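Local coordinates for iron-regulated outer membrane protein (Neisseria meningitidis, PDB 4B7O) that probably takes up iron, perhaps as a siderophore complex, across the meningococcal outer membrane as a TonB-dependent beta-barrel transporter, at residues 322-327 against 375-380; 450-453 against 458-461. One frame throughout, in Å; residues are numbered along the deposited sequence.

In the fold
Both contacts lie in the barrel wall, on the same side of the chain's centre and about 12 Å apart between their centres. Contact 1 is a surface contact between strands 323-339 and 376-391, which have strand 355-373 between them, so it consists of side chains reaching over a neighbour. Contact 2, partly buried, joins the adjacent strands 441-455 and 458-472 by backbone hydrogen bonds and side-chain packing. The two are stitched together because 376-391 and 441-455 are themselves neighbours: probable hydrogen bonds run from L377 N to I452 O and from K379 N to E450 O, each 2.6 Å. Inward-facing E450 reaches the plug, whereas contact 1 has its exposed residue at a hairpin turn.

Contact 1 of 2, residues 322-327 against 375-380; sequences FVEKLD and QTLLKY
The hydroxyl of Y380 comes in at the edge of the F322 ring, close to that ring's plane, with OH 3.7 Å from CE1 of F322. The two side chains cross at about a right angle, and the phenol oxygen is the atom of Y380 that meets F322. The Y380 ring also meets that of F368, the two planes nearly parallel, about 10° apart. V323 touches the same phenol oxygen with its CG2 methyl, 3.5 Å from Y380 OH. That oxygen is therefore flanked by carbon from F322 and V323, while its polar need is met by a hydrogen bond with S370 OG. In Y380, CG sits between the backbone N and the carbonyl carbon (chi1 48°), the setting from which the ring reaches F322 and V323.

F322 sits in the short turn between strands 303-320 and 323-339, and the two segments belong to alternate strands of the TonB-dependent receptor barrel. Strand 355-373 runs between them, supplying F368 and S370, and it accounts for the 9.1 Å between the CA atoms of E324 and L377 and for the lack of any hydrogen bond across the contact. At E324 the chain turns a corner: E324 and K325 both face D369, a classic beta bulge.

The second touch is made by E324, whose extended chain, CG opposite the backbone N (chi1 178°), carries the carboxylate across the intervening strand. Its OE1 comes 3.4 Å from the CD1 methyl of L377, the side chains again crossing nearly perpendicularly. R371, which L377 also touches, forms a long, weak ion pair with that same OE1.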
ATOM      1  N   PHE A 322     -19.799  29.272   8.614  1.00 63.60           N
ATOM      2  CA  PHE A 322     -20.389  28.067   9.230  1.00 60.55           C
ATOM      3  C   PHE A 322     -19.545  26.754   9.085  1.00 66.77           C
ATOM      4  O   PHE A 322     -19.839  25.692   9.698  1.00 64.12           O
ATOM      5  CB  PHE A 322     -21.868  27.917   8.812  1.00 59.24           C
ATOM      6  CG  PHE A 322     -22.084  27.275   7.459  1.00 69.06           C
ATOM      7  CD1 PHE A 322     -21.966  25.873   7.302  1.00 66.03           C
ATOM      8  CD2 PHE A 322     -22.479  28.051   6.339  1.00 71.84           C
ATOM      9  CE1 PHE A 322     -22.201  25.268   6.065  1.00 64.37           C
ATOM     10  CE2 PHE A 322     -22.707  27.448   5.092  1.00 69.77           C
ATOM     11  CZ  PHE A 322     -22.575  26.057   4.959  1.00 75.00           C
ATOM     12  N   VAL A 323     -18.491  26.848   8.276  1.00 62.61           N
ATOM     13  CA  VAL A 323     -17.561  25.763   8.081  1.00 52.63           C
ATOM     14  C   VAL A 323     -16.281  26.075   8.883  1.00 55.16           C
ATOM     15  O   VAL A 323     -15.604  27.088   8.646  1.00 51.16           O
ATOM     16  CB  VAL A 323     -17.320  25.536   6.582  1.00 50.37           C
ATOM     17  CG1 VAL A 323     -16.052  24.725   6.332  1.00 43.79           C
ATOM     18  CG2 VAL A 323     -18.569  24.918   5.920  1.00 45.48           C
ATOM     19  N   GLU A 324     -15.998  25.204   9.855  1.00 47.33           N
ATOM     20  CA  GLU A 324     -14.852  25.345  10.741  1.00 52.30           C
ATOM     21  C   GLU A 324     -13.565  24.966  10.003  1.00 53.26           C
ATOM     22  O   GLU A 324     -12.523  25.624  10.148  1.00 53.76           O
ATOM     23  CB  GLU A 324     -15.013  24.428  11.977  1.00 55.60           C
ATOM     24  CG  GLU A 324     -13.813  24.482  12.934  1.00 56.70           C
ATOM     25  CD  GLU A 324     -14.060  23.806  14.279  1.00 59.64           C
ATOM     26  OE1 GLU A 324     -15.202  23.354  14.526  1.00 59.07           O
ATOM     27  OE2 GLU A 324     -13.099  23.740  15.085  1.00 53.88           O
ATOM     28  N   LYS A 325     -13.646  23.887   9.223  1.00 53.96           N
ATOM     29  CA  LYS A 325     -12.511  23.378   8.469  1.00 52.34           C
ATOM     30  C   LYS A 325     -12.938  22.632   7.206  1.00 55.80           C
ATOM     31  O   LYS A 325     -13.851  21.778   7.227  1.00 56.98           O
ATOM     32  CB  LYS A 325     -11.641  22.485   9.340  1.00 53.29           C
ATOM     33  CG  LYS A 325     -10.454  21.936   8.601  1.00 52.40           C
ATOM     34  CD  LYS A 325      -9.259  21.844   9.525  1.00 56.07           C
ATOM     35  CE  LYS A 325      -8.244  20.861   8.944  1.00 55.32           C
ATOM     36  NZ  LYS A 325      -6.889  21.168   9.493  1.00 59.97           N
ATOM     37  N   LEU A 326     -12.267  22.971   6.104  1.00 53.35           N
ATOM     38  CA  LEU A 326     -12.471  22.299   4.831  1.00 50.74           C
ATOM     39  C   LEU A 326     -11.097  21.860   4.389  1.00 49.36           C
ATOM     40  O   LEU A 326     -10.125  22.637   4.434  1.00 48.33           O
ATOM     41  CB  LEU A 326     -13.132  23.247   3.788  1.00 56.51           C
ATOM     42  CG  LEU A 326     -13.288  22.808   2.301  1.00 63.42           C
ATOM     43  CD1 LEU A 326     -13.961  21.444   2.080  1.00 62.58           C
ATOM     44  CD2 LEU A 326     -13.988  23.866   1.445  1.00 68.33           C
ATOM     45  N   ASP A 327     -10.981  20.598   4.030  1.00 44.96           N
ATOM     46  CA  ASP A 327      -9.827  20.211   3.264  1.00 47.66           C
ATOM     47  C   ASP A 327     -10.299  19.563   1.931  1.00 48.84           C
ATOM     48  O   ASP A 327     -11.183  18.685   1.929  1.00 43.69           O
ATOM     49  CB  ASP A 327      -8.855  19.373   4.102  1.00 51.10           C
ATOM     50  CG  ASP A 327      -8.960  17.864   3.825  1.00 67.38           C
ATOM     51  OD1 ASP A 327     -10.075  17.358   3.537  1.00 74.06           O
ATOM     52  OD2 ASP A 327      -7.925  17.158   3.919  1.00 73.81           O
ATOM     53  N   GLN A 375     -18.257  20.864  21.739  1.00 55.56           N
ATOM     54  CA  GLN A 375     -17.513  19.596  21.655  1.00 46.70           C
ATOM     55  C   GLN A 375     -18.327  18.557  20.905  1.00 43.99           C
ATOM     56  O   GLN A 375     -18.336  17.371  21.248  1.00 42.31           O
ATOM     57  CB  GLN A 375     -17.141  19.106  23.073  1.00 46.32           C
ATOM     58  CG  GLN A 375     -15.758  19.582  23.500  1.00 52.17           C
ATOM     59  CD  GLN A 375     -15.428  19.219  24.930  1.00 60.53           C
ATOM     60  OE1 GLN A 375     -14.333  18.724  25.237  1.00 59.84           O
ATOM     61  NE2 GLN A 375     -16.382  19.440  25.820  1.00 62.46           N
ATOM     62  N   THR A 376     -19.060  19.023  19.912  1.00 42.42           N
ATOM     63  CA  THR A 376     -19.670  18.145  18.930  1.00 46.82           C
ATOM     64  C   THR A 376     -19.388  18.690  17.506  1.00 54.57           C
ATOM     65  O   THR A 376     -19.753  19.827  17.170  1.00 58.30           O
ATOM     66  CB  THR A 376     -21.152  17.839  19.273  1.00 43.67           C
ATOM     67  OG1 THR A 376     -21.932  17.707  18.098  1.00 48.38           O
ATOM     68  CG2 THR A 376     -21.742  18.893  20.132  1.00 46.35           C
ATOM     69  N   LEU A 377     -18.682  17.896  16.700  1.00 54.02           N
ATOM     70  CA  LEU A 377     -18.258  18.301  15.361  1.00 44.42           C
ATOM     71  C   LEU A 377     -19.084  17.481  14.407  1.00 44.76           C
ATOM     72  O   LEU A 377     -19.405  16.322  14.702  1.00 46.04           O
ATOM     73  CB  LEU A 377     -16.761  18.017  15.173  1.00 45.00           C
ATOM     74  CG  LEU A 377     -16.053  18.530  13.904  1.00 49.93           C
ATOM     75  CD1 LEU A 377     -15.968  20.069  13.868  1.00 47.70           C
ATOM     76  CD2 LEU A 377     -14.655  17.934  13.763  1.00 42.62           C
ATOM     77  N   LEU A 378     -19.477  18.089  13.295  1.00 43.40           N
ATOM     78  CA  LEU A 378     -20.208  17.392  12.253  1.00 48.73           C
ATOM     79  C   LEU A 378     -19.292  17.376  11.023  1.00 54.71           C
ATOM     80  O   LEU A 378     -18.698  18.417  10.672  1.00 53.28           O
ATOM     81  CB  LEU A 378     -21.470  18.184  11.915  1.00 47.89           C
ATOM     82  CG  LEU A 378     -22.508  17.515  10.999  1.00 53.08           C
ATOM     83  CD1 LEU A 378     -22.778  16.047  11.327  1.00 48.73           C
ATOM     84  CD2 LEU A 378     -23.834  18.272  11.037  1.00 51.87           C
ATOM     85  N   LYS A 379     -19.127  16.221  10.392  1.00 45.40           N
ATOM     86  CA  LYS A 379     -18.278  16.166   9.179  1.00 43.87           C
ATOM     87  C   LYS A 379     -19.112  15.698   8.036  1.00 46.25           C
ATOM     88  O   LYS A 379     -19.942  14.787   8.201  1.00 46.66           O
ATOM     89  CB  LYS A 379     -17.123  15.173   9.313  1.00 47.08           C
ATOM     90  CG  LYS A 379     -15.994  15.547  10.261  1.00 41.62           C
ATOM     91  CD  LYS A 379     -15.204  14.288  10.590  1.00 43.54           C
ATOM     92  CE  LYS A 379     -13.806  14.252   9.998  1.00 43.22           C
ATOM     93  NZ  LYS A 379     -13.095  15.503  10.386  1.00 49.23           N
ATOM     94  N   TYR A 380     -18.897  16.301   6.860  1.00 45.15           N
ATOM     95  CA  TYR A 380     -19.583  15.832   5.664  1.00 43.33           C
ATOM     96  C   TYR A 380     -18.676  16.183   4.491  1.00 44.36           C
ATOM     97  O   TYR A 380     -17.867  17.132   4.551  1.00 43.62           O
ATOM     98  CB  TYR A 380     -20.988  16.484   5.550  1.00 38.79           C
ATOM     99  CG  TYR A 380     -20.892  17.988   5.774  1.00 40.30           C
ATOM    100  CD1 TYR A 380     -20.680  18.483   7.036  1.00 41.54           C
ATOM    101  CD2 TYR A 380     -20.937  18.917   4.697  1.00 40.02           C
ATOM    102  CE1 TYR A 380     -20.562  19.840   7.285  1.00 43.17           C
ATOM    103  CE2 TYR A 380     -20.795  20.296   4.930  1.00 43.22           C
ATOM    104  CZ  TYR A 380     -20.620  20.748   6.235  1.00 44.34           C
ATOM    105  OH  TYR A 380     -20.435  22.077   6.542  1.00 42.31           O
TER

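Contact 2 of 2, residues 450-453 against 458-461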
ATOM      1  N   GLU A 450     -20.832  12.571   9.195  1.00 42.81           N
ATOM      2  CA  GLU A 450     -20.317  11.909  10.371  1.00 45.39           C
ATOM      3  C   GLU A 450     -20.380  12.859  11.531  1.00 47.45           C
ATOM      4  O   GLU A 450     -19.979  14.028  11.415  1.00 52.01           O
ATOM      5  CB  GLU A 450     -18.863  11.504  10.154  1.00 50.40           C
ATOM      6  CG  GLU A 450     -18.306  10.562  11.204  1.00 52.25           C
ATOM      7  CD  GLU A 450     -16.880  10.102  10.879  1.00 57.60           C
ATOM      8  OE1 GLU A 450     -15.956  10.958  10.977  1.00 53.13           O
ATOM      9  OE2 GLU A 450     -16.689   8.892  10.532  1.00 54.98           O
ATOM     10  N   ALA A 451     -20.849  12.350  12.670  1.00 46.01           N
ATOM     11  CA  ALA A 451     -21.000  13.189  13.859  1.00 46.65           C
ATOM     12  C   ALA A 451     -20.016  12.788  14.959  1.00 41.09           C
ATOM     13  O   ALA A 451     -19.846  11.610  15.232  1.00 37.35           O
ATOM     14  CB  ALA A 451     -22.445  13.122  14.366  1.00 45.12           C
ATOM     15  N   ILE A 452     -19.387  13.758  15.597  1.00 34.40           N
ATOM     16  CA  ILE A 452     -18.488  13.413  16.635  1.00 38.90           C
ATOM     17  C   ILE A 452     -18.872  14.252  17.812  1.00 45.81           C
ATOM     18  O   ILE A 452     -18.838  15.495  17.729  1.00 44.81           O
ATOM     19  CB  ILE A 452     -17.024  13.669  16.216  1.00 41.32           C
ATOM     20  CG1 ILE A 452     -16.684  12.771  15.023  1.00 42.46           C
ATOM     21  CG2 ILE A 452     -16.029  13.424  17.345  1.00 31.71           C
ATOM     22  CD1 ILE A 452     -15.611  13.370  14.185  1.00 43.52           C
ATOM     23  N   HIS A 453     -19.220  13.551  18.897  1.00 43.47           N
ATOM     24  CA  HIS A 453     -19.666  14.158  20.158  1.00 42.43           C
ATOM     25  C   HIS A 453     -18.846  13.711  21.323  1.00 41.09           C
ATOM     26  O   HIS A 453     -18.793  12.502  21.644  1.00 37.11           O
ATOM     27  CB  HIS A 453     -21.143  13.821  20.405  1.00 41.74           C
ATOM     28  CG  HIS A 453     -21.723  14.534  21.610  1.00 55.89           C
ATOM     29  ND1 HIS A 453     -21.337  15.784  21.976  1.00 59.21           N
ATOM     30  CD2 HIS A 453     -22.652  14.125  22.550  1.00 47.74           C
ATOM     31  CE1 HIS A 453     -22.001  16.150  23.075  1.00 48.73           C
ATOM     32  NE2 HIS A 453     -22.804  15.132  23.423  1.00 54.64           N
ATOM     33  N   PHE A 458     -15.513  10.808  27.088  1.00 34.86           N
ATOM     34  CA  PHE A 458     -16.297   9.848  26.322  1.00 32.99           C
ATOM     35  C   PHE A 458     -16.581  10.387  24.914  1.00 37.46           C
ATOM     36  O   PHE A 458     -17.301  11.388  24.772  1.00 37.00           O
ATOM     37  CB  PHE A 458     -17.645   9.549  26.961  1.00 31.28           C
ATOM     38  CG  PHE A 458     -18.300   8.312  26.361  1.00 34.09           C
ATOM     39  CD1 PHE A 458     -19.064   8.397  25.199  1.00 33.66           C
ATOM     40  CD2 PHE A 458     -18.022   7.040  26.895  1.00 32.91           C
ATOM     41  CE1 PHE A 458     -19.575   7.245  24.624  1.00 35.67           C
ATOM     42  CE2 PHE A 458     -18.557   5.893  26.362  1.00 29.25           C
ATOM     43  CZ  PHE A 458     -19.319   5.980  25.210  1.00 34.63           C
ATOM     44  N   THR A 459     -16.069   9.713  23.883  1.00 36.55           N
ATOM     45  CA  THR A 459     -16.227  10.215  22.499  1.00 35.53           C
ATOM     46  C   THR A 459     -17.035   9.269  21.668  1.00 33.51           C
ATOM     47  O   THR A 459     -16.724   8.081  21.577  1.00 40.94           O
ATOM     48  CB  THR A 459     -14.908  10.549  21.790  1.00 38.36           C
ATOM     49  OG1 THR A 459     -14.085  11.336  22.653  1.00 44.45           O
ATOM     50  CG2 THR A 459     -15.193  11.409  20.594  1.00 40.94           C
ATOM     51  N   LEU A 460     -18.101   9.761  21.075  1.00 33.93           N
ATOM     52  CA  LEU A 460     -18.938   8.885  20.288  1.00 33.17           C
ATOM     53  C   LEU A 460     -18.855   9.477  18.892  1.00 36.30           C
ATOM     54  O   LEU A 460     -18.806  10.708  18.728  1.00 34.83           O
ATOM     55  CB  LEU A 460     -20.349   8.997  20.779  1.00 30.20           C
ATOM     56  CG  LEU A 460     -21.435   8.012  20.379  1.00 33.42           C
ATOM     57  CD1 LEU A 460     -22.614   8.657  19.725  1.00 33.37           C
ATOM     58  CD2 LEU A 460     -20.988   6.761  19.621  1.00 35.08           C
ATOM     59  N   THR A 461     -18.843   8.588  17.904  1.00 35.85           N
ATOM     60  CA  THR A 461     -18.681   8.924  16.506  1.00 36.00           C
ATOM     61  C   THR A 461     -19.708   8.112  15.723  1.00 37.68           C
ATOM     62  O   THR A 461     -19.751   6.882  15.849  1.00 39.87           O
ATOM     63  CB  THR A 461     -17.245   8.541  16.071  1.00 38.87           C
ATOM     64  OG1 THR A 461     -16.306   9.306  16.837  1.00 40.34           O
ATOM     65  CG2 THR A 461     -17.017   8.803  14.605  1.00 44.74           C
TER
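I452 and T461 lie side by side and point the same way from a non-hydrogen-bonded antiparallel pair, their CA atoms 4.5 Å apart. I452 CG1 is 3.9 Å from T461 OG1 and about as near its CG2, while the other branch, CG2 of I452, meets the T459 methyl CG2 at 3.9 Å. E450 closes the row: the T461 methyl CG2 packs against its carboxylate carbon CD at 3.9 Å. With its chain extended and CG opposite the backbone N (chi1 -168°), E450 carries both carboxylate oxygens onward to weak hydrogen bonds with S155 and S157 of the plug.

H453 and L460 occupy the looser face. Their side chains do not touch each other; L460 CB lies against the H453 carbonyl oxygen. ND1 of the exposed imidazole makes a weak hydrogen bond to Q375 O, just ahead of strand 376-391, and the H453 side chain also touches T376. What holds this pair is backbone: H453 N to L460 O and L460 N to H453 O, both 2.9 Å and nearly straight at 171°. The first donor lies almost in line with the L460 carbonyl; the second is tilted 25° from the carbonyl plane of H453. CA-H...O contacts, such as T461 CA to A451 O at 3.2 Å, fill in between.

Strands 441-455 and 458-472 thus form an antiparallel beta hairpin closed by a short turn, the repeating element of the TonB-dependent receptor barrel that encloses the plug.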